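Local coordinates for protein cytochrome c-555 (Chlorobium tepidum, PDB 4J20) that is a monoheme c-type cytochrome that carries electrons in a green sulfur photosynthetic bacterium, although its exact role in photosynthesis there is not established, at residues 74-77 against 78-82; 40-44 against 45-49. The protein carries 2 engineered substitutions. One frame throughout, in Å; residues are numbered along the deposited sequence. Where two conformers were deposited one is given.

Contact 1: residues 74-77 against 78-82; sequences AQVG and NAVAY. With HEB (heme b/c), chain I.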
loop_
_atom_site.group_PDB
_atom_site.type_symbol
_atom_site.label_atom_id
_atom_site.label_comp_id
_atom_site.label_asym_id
_atom_site.label_seq_id
_atom_site.Cartn_x
_atom_site.Cartn_y
_atom_site.Cartn_z
ATOM N N ALA A 74 -7.071 -7.450 -6.664
ATOM C CA ALA A 74 -5.881 -8.238 -6.808
ATOM C C ALA A 74 -4.669 -7.331 -7.076
ATOM O O ALA A 74 -3.618 -7.506 -6.472
ATOM C CB ALA A 74 -6.035 -9.265 -7.922
ATOM N N GLN A 75 -4.850 -6.346 -7.949
ATOM C CA GLN A 75 -3.745 -5.424 -8.251
ATOM C C GLN A 75 -3.360 -4.631 -7.032
ATOM O O GLN A 75 -2.159 -4.435 -6.727
ATOM C CB GLN A 75 -4.085 -4.491 -9.394
ATOM C CG GLN A 75 -4.153 -5.226 -10.720
ATOM C CD GLN A 75 -4.926 -4.495 -11.830
ATOM O OE1 GLN A 75 -5.670 -3.556 -11.607
ATOM N NE2 GLN A 75 -4.816 -5.022 -13.058
ATOM N N VAL A 76 -4.351 -4.132 -6.310
ATOM C CA VAL A 76 -4.065 -3.374 -5.103
ATOM C C VAL A 76 -3.381 -4.228 -4.048
ATOM O O VAL A 76 -2.347 -3.823 -3.483
ATOM C CB VAL A 76 -5.352 -2.740 -4.523
ATOM C CG1 VAL A 76 -5.090 -2.078 -3.140
ATOM C CG2 VAL A 76 -5.920 -1.716 -5.476
ATOM N N GLY A 77 -3.844 -5.438 -3.852
ATOM C CA GLY A 77 -3.222 -6.263 -2.859
ATOM C C GLY A 77 -1.806 -6.680 -3.265
ATOM O O GLY A 77 -0.907 -6.807 -2.426
ATOM N N ASN A 78 -1.572 -6.904 -4.560
ATOM C CA ASN A 78 -0.236 -7.221 -5.038
ATOM C C ASN A 78 0.715 -6.054 -4.812
ATOM O O ASN A 78 1.885 -6.239 -4.449
ATOM C CB ASN A 78 -0.225 -7.660 -6.505
ATOM C CG ASN A 78 -0.857 -9.012 -6.702
ATOM O OD1 ASN A 78 -0.967 -9.800 -5.775
ATOM N ND2 ASN A 78 -1.274 -9.294 -7.920
ATOM N N ALA A 79 0.214 -4.829 -5.030
ATOM C CA ALA A 79 1.004 -3.631 -4.739
ATOM C C ALA A 79 1.320 -3.528 -3.246
ATOM O O ALA A 79 2.457 -3.175 -2.875
ATOM C CB ALA A 79 0.288 -2.397 -5.228
ATOM N N VAL A 80 0.357 -3.855 -2.378
ATOM C CA VAL A 80 0.631 -3.846 -0.943
ATOM C C VAL A 80 1.735 -4.841 -0.634
ATOM O O VAL A 80 2.662 -4.566 0.141
ATOM C CB VAL A 80 -0.660 -4.166 -0.119
ATOM C CG1 VAL A 80 -0.315 -4.296 1.367
ATOM C CG2 VAL A 80 -1.746 -3.102 -0.323
ATOM N N ALA A 81 1.680 -6.030 -1.238
ATOM C CA ALA A 81 2.695 -7.063 -1.005
ATOM C C ALA A 81 4.066 -6.560 -1.396
ATOM O O ALA A 81 5.046 -6.804 -0.697
ATOM C CB ALA A 81 2.344 -8.344 -1.757
ATOM N N TYR A 82 4.130 -5.853 -2.531
ATOM C CA TYR A 82 5.387 -5.261 -2.923
ATOM C C TYR A 82 5.892 -4.255 -1.890
ATOM O O TYR A 82 7.046 -4.296 -1.459
ATOM C CB TYR A 82 5.238 -4.591 -4.292
ATOM C CG TYR A 82 6.490 -3.891 -4.715
ATOM C CD1 TYR A 82 7.600 -4.609 -5.133
ATOM C CD2 TYR A 82 6.595 -2.518 -4.620
ATOM C CE1 TYR A 82 8.773 -3.965 -5.473
ATOM C CE2 TYR A 82 7.820 -1.863 -4.938
ATOM C CZ TYR A 82 8.859 -2.606 -5.384
ATOM O OH TYR A 82 10.046 -1.959 -5.741
HETATM FE FE HEB I . -1.523 4.493 0.517
HETATM C CHA HEB I . -1.469 4.153 3.897
HETATM C CHB HEB I . -1.175 1.099 0.168
HETATM C CHC HEB I . -1.753 4.802 -2.855
HETATM C CHD HEB I . -1.585 7.882 0.834
HETATM N NA HEB I . -1.379 2.934 1.783
HETATM C C1A HEB I . -1.338 2.996 3.177
HETATM C C2A HEB I . -1.146 1.665 3.684
HETATM C C3A HEB I . -1.039 0.842 2.646
HETATM C C4A HEB I . -1.184 1.616 1.453
HETATM C CMA HEB I . -0.825 -0.663 2.668
HETATM C CAA HEB I . -1.028 1.337 5.172
HETATM C CBA HEB I . -2.329 0.736 5.714
HETATM C CGA HEB I . -2.326 0.469 7.199
HETATM O O1A HEB I . -1.370 0.856 7.932
HETATM O O2A HEB I . -3.351 -0.102 7.653
HETATM N NB HEB I . -1.460 3.217 -1.037
HETATM C C1B HEB I . -1.348 1.829 -0.982
HETATM C C2B HEB I . -1.477 1.275 -2.296
HETATM C C3B HEB I . -1.614 2.306 -3.149
HETATM C C4B HEB I . -1.627 3.532 -2.387
HETATM C CMB HEB I . -1.344 -0.203 -2.560
HETATM C CAB HEB I . -1.764 2.305 -4.650
HETATM C CBB HEB I . -2.882 1.376 -5.147
HETATM N NC HEB I . -1.607 6.043 -0.736
HETATM C C1C HEB I . -1.729 5.960 -2.114
HETATM C C2C HEB I . -1.819 7.285 -2.675
HETATM C C3C HEB I . -1.708 8.143 -1.654
HETATM C C4C HEB I . -1.630 7.399 -0.445
HETATM C CMC HEB I . -1.862 7.549 -4.180
HETATM C CAC HEB I . -1.655 9.667 -1.692
HETATM C CBC HEB I . -2.837 10.377 -2.350
HETATM N ND HEB I . -1.537 5.767 2.076
HETATM C C1D HEB I . -1.576 7.154 1.992
HETATM C C2D HEB I . -1.535 7.732 3.290
HETATM C C3D HEB I . -1.498 6.619 4.212
HETATM C C4D HEB I . -1.499 5.431 3.403
HETATM C CMD HEB I . -1.551 9.190 3.674
HETATM C CAD HEB I . -1.431 6.678 5.729
HETATM C CBD HEB I . -2.813 6.812 6.411
HETATM C CGD HEB I . -2.670 6.831 7.883
HETATM O O1D HEB I . -2.208 5.821 8.437
HETATM O O2D HEB I . -2.947 7.827 8.506
#

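Contact 2: residues 40-44 against 45-49; sequences IAQGM and NTLVS. With HEB (heme b/c), chain I; SO4 (sulfate ion), chain C.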
loop_
_atom_site.group_PDB
_atom_site.type_symbol
_atom_site.label_atom_id
_atom_site.label_comp_id
_atom_site.label_asym_id
_atom_site.label_seq_id
_atom_site.Cartn_x
_atom_site.Cartn_y
_atom_site.Cartn_z
ATOM N N ILE A 40 2.701 -3.552 9.294
ATOM C CA ILE A 40 2.919 -4.929 8.886
ATOM C C ILE A 40 2.297 -5.892 9.898
ATOM O O ILE A 40 1.758 -6.943 9.523
ATOM C CB ILE A 40 4.431 -5.154 8.645
ATOM C CG1 ILE A 40 4.862 -4.376 7.390
ATOM C CG2 ILE A 40 4.754 -6.636 8.506
ATOM C CD1 ILE A 40 6.345 -4.329 7.102
ATOM N N ALA A 41 2.379 -5.557 11.180
ATOM C CA ALA A 41 1.829 -6.423 12.229
ATOM C C ALA A 41 0.299 -6.534 12.142
ATOM O O ALA A 41 -0.267 -7.489 12.706
ATOM C CB ALA A 41 2.264 -5.948 13.620
ATOM N N GLN A 42 -0.376 -5.624 11.453
ATOM C CA GLN A 42 -1.799 -5.751 11.248
ATOM C C GLN A 42 -2.120 -6.937 10.374
ATOM O O GLN A 42 -3.272 -7.376 10.348
ATOM C CB GLN A 42 -2.401 -4.501 10.636
ATOM C CG GLN A 42 -2.308 -3.282 11.512
ATOM C CD GLN A 42 -2.876 -2.115 10.843
ATOM O OE1 GLN A 42 -2.312 -1.624 9.864
ATOM N NE2 GLN A 42 -4.047 -1.689 11.282
ATOM N N GLY A 43 -1.133 -7.393 9.567
ATOM C CA GLY A 43 -1.292 -8.484 8.618
ATOM C C GLY A 43 -1.841 -7.998 7.290
ATOM O O GLY A 43 -2.404 -6.908 7.169
ATOM N N MET A 44 -1.614 -8.820 6.275
ATOM C CA MET A 44 -1.986 -8.469 4.920
ATOM C C MET A 44 -3.459 -8.303 4.733
ATOM O O MET A 44 -3.884 -7.416 3.982
ATOM C CB MET A 44 -1.409 -9.466 3.899
ATOM C CG MET A 44 0.091 -9.340 3.737
ATOM S SD MET A 44 0.582 -7.802 2.866
ATOM C CE MET A 44 -0.135 -8.043 1.242
ATOM N N ASN A 45 -4.285 -9.145 5.310
ATOM C CA ASN A 45 -5.707 -9.016 5.110
ATOM C C ASN A 45 -6.188 -7.604 5.469
ATOM O O ASN A 45 -6.915 -6.977 4.706
ATOM C CB ASN A 45 -6.470 -10.090 5.877
ATOM C CG ASN A 45 -7.941 -10.045 5.585
ATOM O OD1 ASN A 45 -8.733 -9.591 6.397
ATOM N ND2 ASN A 45 -8.302 -10.443 4.385
ATOM N N THR A 46 -5.768 -7.107 6.614
ATOM C CA THR A 46 -6.167 -5.779 7.064
ATOM C C THR A 46 -5.506 -4.717 6.183
ATOM O O THR A 46 -6.175 -3.765 5.779
ATOM C CB THR A 46 -5.784 -5.566 8.500
ATOM O OG1 THR A 46 -6.625 -6.406 9.297
ATOM C CG2 THR A 46 -5.967 -4.139 8.921
ATOM N N LEU A 47 -4.198 -4.843 5.882
ATOM C CA LEU A 47 -3.581 -3.820 5.047
ATOM C C LEU A 47 -4.288 -3.688 3.701
ATOM O O LEU A 47 -4.512 -2.576 3.213
ATOM C CB LEU A 47 -2.081 -4.128 4.819
ATOM C CG LEU A 47 -1.193 -4.018 6.048
ATOM C CD1 LEU A 47 0.213 -4.451 5.749
ATOM C CD2 LEU A 47 -1.182 -2.605 6.588
ATOM N N VAL A 48 -4.538 -4.811 3.068
ATOM C CA VAL A 48 -5.191 -4.799 1.761
ATOM C C VAL A 48 -6.637 -4.271 1.878
ATOM O O VAL A 48 -7.088 -3.481 1.028
ATOM C CB VAL A 48 -5.117 -6.180 1.102
ATOM C CG1 VAL A 48 -5.902 -6.160 -0.222
ATOM C CG2 VAL A 48 -3.652 -6.580 0.872
ATOM N N SER A 49 -7.379 -4.696 2.904
ATOM C CA SER A 49 -8.747 -4.220 3.063
ATOM C C SER A 49 -8.783 -2.712 3.232
ATOM O O SER A 49 -9.624 -2.001 2.620
ATOM C CB SER A 49 -9.397 -4.870 4.279
ATOM O OG SER A 49 -10.689 -4.308 4.489
HETATM FE FE HEB I . -1.523 4.493 0.517
HETATM C CHA HEB I . -1.469 4.153 3.897
HETATM C CHB HEB I . -1.175 1.099 0.168
HETATM C CHC HEB I . -1.753 4.802 -2.855
HETATM C CHD HEB I . -1.585 7.882 0.834
HETATM N NA HEB I . -1.379 2.934 1.783
HETATM C C1A HEB I . -1.338 2.996 3.177
HETATM C C2A HEB I . -1.146 1.665 3.684
HETATM C C3A HEB I . -1.039 0.842 2.646
HETATM C C4A HEB I . -1.184 1.616 1.453
HETATM C CMA HEB I . -0.825 -0.663 2.668
HETATM C CAA HEB I . -1.028 1.337 5.172
HETATM C CBA HEB I . -2.329 0.736 5.714
HETATM C CGA HEB I . -2.326 0.469 7.199
HETATM O O1A HEB I . -1.370 0.856 7.932
HETATM O O2A HEB I . -3.351 -0.102 7.653
HETATM N NB HEB I . -1.460 3.217 -1.037
HETATM C C1B HEB I . -1.348 1.829 -0.982
HETATM C C2B HEB I . -1.477 1.275 -2.296
HETATM C C3B HEB I . -1.614 2.306 -3.149
HETATM C C4B HEB I . -1.627 3.532 -2.387
HETATM C CMB HEB I . -1.344 -0.203 -2.560
HETATM C CAB HEB I . -1.764 2.305 -4.650
HETATM C CBB HEB I . -2.882 1.376 -5.147
HETATM N NC HEB I . -1.607 6.043 -0.736
HETATM C C1C HEB I . -1.729 5.960 -2.114
HETATM C C2C HEB I . -1.819 7.285 -2.675
HETATM C C3C HEB I . -1.708 8.143 -1.654
HETATM C C4C HEB I . -1.630 7.399 -0.445
HETATM C CMC HEB I . -1.862 7.549 -4.180
HETATM C CAC HEB I . -1.655 9.667 -1.692
HETATM C CBC HEB I . -2.837 10.377 -2.350
HETATM N ND HEB I . -1.537 5.767 2.076
HETATM C C1D HEB I . -1.576 7.154 1.992
HETATM C C2D HEB I . -1.535 7.732 3.290
HETATM C C3D HEB I . -1.498 6.619 4.212
HETATM C C4D HEB I . -1.499 5.431 3.403
HETATM C CMD HEB I . -1.551 9.190 3.674
HETATM C CAD HEB I . -1.431 6.678 5.729
HETATM C CBD HEB I . -2.813 6.812 6.411
HETATM C CGD HEB I . -2.670 6.831 7.883
HETATM O O1D HEB I . -2.208 5.821 8.437
HETATM O O2D HEB I . -2.947 7.827 8.506
HETATM S S SO4 C . -2.631 -12.120 7.460
HETATM O O1 SO4 C . -3.595 -11.948 6.358
HETATM O O2 SO4 C . -2.499 -13.540 7.760
HETATM O O3 SO4 C . -1.278 -11.626 6.993
HETATM O O4 SO4 C . -3.271 -11.319 8.551
HETATM O O HOH W 1 -4.734 -8.952 8.724
HETATM O O HOH W 2 -5.575 -6.489 11.831
#

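Contact 1: residues 74-77 against 78-82
Val80 reaches back over the preceding helical turn with one methyl, CG2, which lies 3.3 Å from Val76 O and 4.5 Å from Val76 CG1. Its first torsion explains this: with CG1 anti to the backbone N (chi1 174°), CG2 is left beside that N, where it faces the carbonyl one turn earlier. The same carbonyl accepts the backbone bond from Val80 N, 2.9 Å from Val76 O; one oxygen is thus gripped by an N-H and packed against a methyl. The heme edge completes this apolar patch. Its methyl CMB sits 3.7 Å from Val80 CG2 and 3.8 Å from Ala79 CB, so two consecutive residues share one porphyrin substituent.

Round the helix, the Asn78 side chain lies against the Ala74 carbonyl without bonding to it. Asn78 has CG beside its own backbone N (chi1 -70°), which lays the amide carbon CG 3.2 Å from Ala74 O. That oxygen is bonded by Asn78 N; the angle at Asn78 ND2 is too poor for a second bond. Instead, Asn78 OD1 accepts from Asp4 N. Gly77 brings no side chain, but its carbonyl carries the regular bond from Ala81 N, 3.0 Å from Gly77 O.

These are i to i+4 contacts within helix 73-85, and its faces are divided among neighbours. Thr11 of helix 5-15 meets Gln75 and Ala79, while the ring of Tyr82 meets that of Tyr12 with the planes about 45° apart. This pairing of the N- and C-terminal helices is a hallmark of the cytochrome c fold. Helix 44-53 packs on another part of the surface, with Ser51 touching Val76 and Val80.

Contact 2: residues 40-44 against 45-49
Met44 bends back on itself, chi1 and chi2 both near -71°, and so brings its CE methyl across Val48, 3.8 Å from Val48 CG2. Leu47 sets its CG beside the backbone N (chi1 -68°), which puts CG 3.3 Å from Gly43 O. Its CD2 branch lies 3.3 Å from the heme propionate carbon CGA. Backbone bonds repeat the spacing: Leu47 N donates to Gly43 O and Val48 N to Met44 O.

Gln42 and Thr46 cross at about a right angle, Gln42 CB 4.0 Å from Thr46 CG2, and the extended glutamine carries its amide to a heme propionate. Water 2 joins Gln42 O to Thr46 OG1. An alanine here keeps CB against the Thr46 methyl but lacks the rest of the chain, and would probably leave the propionate without its amide neighbour.

Gly43 is the N-cap, and its phi of 86° suits glycine. A sulfate, probably from the crystallisation liquor, sits at the helix start, held by Met44 N, 2.9 Å from its O3, and Asn45 N, 3.1 Å from its O1. Such anion binding by backbone N-H groups of the first turn is typical of a helix N-terminus, where the helix dipole probably helps; here that helix also lines the heme pocket.

Overall arrangement
Contact 2 comes first along the chain, at the start of helix 44-53, and contact 1 follows on helix 73-85; their centres are about 11 Å apart. The two helices pack directly. Met44 CE lies 3.8 Å from Val80 CG1, and Val48 CG1 comes within 3.8 Å of Gly77 CA, a close approach at a position with no side chain. Val80 CG1 also meets Leu47 CB at 3.9 Å. Both contacts touch the heme, but at different places: contact 1 at two ring methyls, contact 2 at a propionate. Together they form part of the protein wall around the cofactor, in keeping with the compact single-heme fold of an electron carrier.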